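Side-chain contact in xylose isomerase domain protein (Alicyclobacillus acidocaldarius subsp. acidocaldarius, PDB 3U0H), which is probably an isomerase of the xylose isomerase-like family, built as a TIM barrel, although its substrate is not established: residues Arg81-Leu86 with Ala128-Pro133. Residues are numbered along the deposited sequence; the frame is centred on the assembly and turned at random. Where two conformers were deposited one is given.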
loop_
_atom_site.group_PDB
_atom_site.type_symbol
_atom_site.label_atom_id
_atom_site.label_comp_id
_atom_site.label_asym_id
_atom_site.label_seq_id
_atom_site.Cartn_x
_atom_site.Cartn_y
_atom_site.Cartn_z
ATOM N N ARG A 81 12.870 7.119 16.056
ATOM C CA ARG A 81 14.224 6.645 16.249
ATOM C C ARG A 81 14.188 5.174 16.643
ATOM O O ARG A 81 14.861 4.334 16.090
ATOM C CB ARG A 81 14.879 7.515 17.338
ATOM C CG ARG A 81 16.350 7.236 17.653
ATOM C CD ARG A 81 16.882 8.218 18.708
ATOM N NE ARG A 81 16.430 9.589 18.440
ATOM C CZ ARG A 81 15.974 10.431 19.371
ATOM N NH1 ARG A 81 15.901 10.071 20.663
ATOM N NH2 ARG A 81 15.564 11.626 18.996
ATOM N N GLU A 82 13.360 4.869 17.629
ATOM C CA GLU A 82 13.242 3.480 18.084
ATOM C C GLU A 82 12.636 2.575 16.998
ATOM O O GLU A 82 12.981 1.361 16.908
ATOM C CB GLU A 82 12.448 3.418 19.380
ATOM C CG GLU A 82 13.123 4.165 20.537
ATOM C CD GLU A 82 14.482 3.569 20.837
ATOM O OE1 GLU A 82 14.569 2.321 20.903
ATOM O OE2 GLU A 82 15.477 4.340 20.951
ATOM N N LEU A 83 11.811 3.157 16.118
ATOM C CA LEU A 83 11.243 2.392 15.007
ATOM C C LEU A 83 12.316 2.035 13.977
ATOM O O LEU A 83 12.310 0.955 13.377
ATOM C CB LEU A 83 10.089 3.152 14.361
ATOM C CG LEU A 83 9.405 2.459 13.191
ATOM C CD1 LEU A 83 8.590 1.277 13.694
ATOM C CD2 LEU A 83 8.542 3.493 12.439
ATOM N N SER A 84 13.293 2.897 13.834
ATOM C CA SER A 84 14.391 2.628 12.914
ATOM C C SER A 84 15.292 1.554 13.364
ATOM O O SER A 84 15.975 0.922 12.565
ATOM C CB SER A 84 15.231 3.867 12.734
ATOM O OG SER A 84 14.602 4.589 11.695
ATOM N N LEU A 85 15.342 1.385 14.661
ATOM C CA LEU A 85 16.166 0.396 15.258
ATOM C C LEU A 85 15.431 -0.936 15.345
ATOM O O LEU A 85 16.061 -1.941 15.675
ATOM C CB LEU A 85 16.601 0.887 16.641
ATOM C CG LEU A 85 17.507 2.118 16.778
ATOM C CD1 LEU A 85 17.706 2.546 18.257
ATOM C CD2 LEU A 85 18.870 1.886 16.071
ATOM N N LEU A 86 14.116 -0.984 15.046
ATOM C CA LEU A 86 13.358 -2.223 15.291
ATOM C C LEU A 86 13.743 -3.410 14.396
ATOM O O LEU A 86 13.863 -4.541 14.861
ATOM C CB LEU A 86 11.858 -1.946 15.224
ATOM C CG LEU A 86 10.902 -3.127 15.085
ATOM C CD1 LEU A 86 11.041 -4.016 16.321
ATOM C CD2 LEU A 86 9.473 -2.676 14.866
ATOM N N ALA A 128 4.130 -2.642 12.227
ATOM C CA ALA A 128 3.775 -3.845 11.498
ATOM C C ALA A 128 4.417 -3.840 10.130
ATOM O O ALA A 128 4.898 -4.845 9.674
ATOM C CB ALA A 128 2.273 -3.912 11.329
ATOM N N VAL A 129 4.416 -2.698 9.475
ATOM C CA VAL A 129 5.066 -2.546 8.188
ATOM C C VAL A 129 6.574 -2.812 8.234
ATOM O O VAL A 129 7.085 -3.491 7.333
ATOM C CB VAL A 129 4.791 -1.166 7.562
ATOM C CG1 VAL A 129 5.703 -0.897 6.346
ATOM C CG2 VAL A 129 3.309 -1.065 7.197
ATOM N N GLU A 130 7.286 -2.384 9.272
ATOM C CA GLU A 130 8.736 -2.649 9.332
ATOM C C GLU A 130 8.940 -4.148 9.433
ATOM O O GLU A 130 10.034 -4.653 9.128
ATOM C CB GLU A 130 9.442 -1.974 10.533
ATOM C CG GLU A 130 9.556 -0.466 10.415
ATOM C CD GLU A 130 10.279 -0.090 9.144
ATOM O OE1 GLU A 130 11.338 -0.685 8.896
ATOM O OE2 GLU A 130 9.774 0.731 8.363
ATOM N N LEU A 131 7.898 -4.867 9.828
ATOM C CA LEU A 131 8.095 -6.312 10.090
ATOM C C LEU A 131 7.660 -7.214 8.919
ATOM O O LEU A 131 7.930 -8.411 8.917
ATOM C CB LEU A 131 7.419 -6.728 11.409
ATOM C CG LEU A 131 7.995 -6.140 12.710
ATOM C CD1 LEU A 131 6.987 -6.416 13.832
ATOM C CD2 LEU A 131 9.343 -6.756 13.097
ATOM N N LEU A 132 7.006 -6.638 7.916
ATOM C CA LEU A 132 6.549 -7.434 6.777
ATOM C C LEU A 132 7.705 -8.140 6.063
ATOM O O LEU A 132 7.518 -9.262 5.717
ATOM C CB LEU A 132 5.722 -6.595 5.778
ATOM C CG LEU A 132 4.364 -6.085 6.313
ATOM C CD1 LEU A 132 3.676 -5.024 5.407
ATOM C CD2 LEU A 132 3.446 -7.296 6.543
ATOM N N PRO A 133 8.919 -7.500 5.900
ATOM C CA PRO A 133 9.978 -8.184 5.188
ATOM C C PRO A 133 10.526 -9.396 5.902
ATOM O O PRO A 133 11.169 -10.250 5.243
ATOM C CB PRO A 133 11.076 -7.144 5.056
ATOM C CG PRO A 133 10.429 -5.806 5.296
ATOM C CD PRO A 133 9.266 -6.084 6.186
#
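Leu-83 and Glu-130 make the closest approach between residues 81-86 and 128-133, and it is a contact of carbon with carbon. CD1 of Leu-83 lies 3.8 Å from CG of Glu-130, with Leu-83 CG at 4.0 Å from the same methylene, so a single glutamate carbon meets one branch of the leucine. Leu-83 has its CG opposite the backbone N (chi1 -180°), which carries the isobutyl group across to the other helix although its CB does not face it directly. The glutamate bends at chi2 (-57°), and its carboxylate is turned away from the leucine: Glu-130 OE2 remains 5.1 Å from Leu-83 CD2. The acid therefore joins this apolar contact through its aliphatic stem.

Leu-86 adds a second, looser contact through one methyl. Its CD2 is 4.4 Å from Glu-130 CB and 4.3 Å from Leu-131 CG, bridging two consecutive residues of the facing segment. CD2 of Leu-86 also lies 4.2 Å from Leu-83 CD1, so the two leucines offer neighbouring methyls to the other helix.

No hydrogen bond or salt bridge crosses the interface, and the segments bury just 168 Å² together. The backbone bonds from Leu-86 N to Leu-83 O and from Leu-131 N to Ala-128 O hold the local turn of each segment.

This is lateral packing on the outer, helical layer of the TIM barrel, joining the last part of helix 76-84 and Leu-86, at the head of helix 86-95, to the C-terminal part of helix 113-131. Leu-83 and Leu-86 also touch Val-127, Glu-130 meets Pro-87, and Leu-131 packs on Ala-90. Beneath helix 113-131, Ala-128 and Leu-131 rest on Val-138 of barrel strand 137-141.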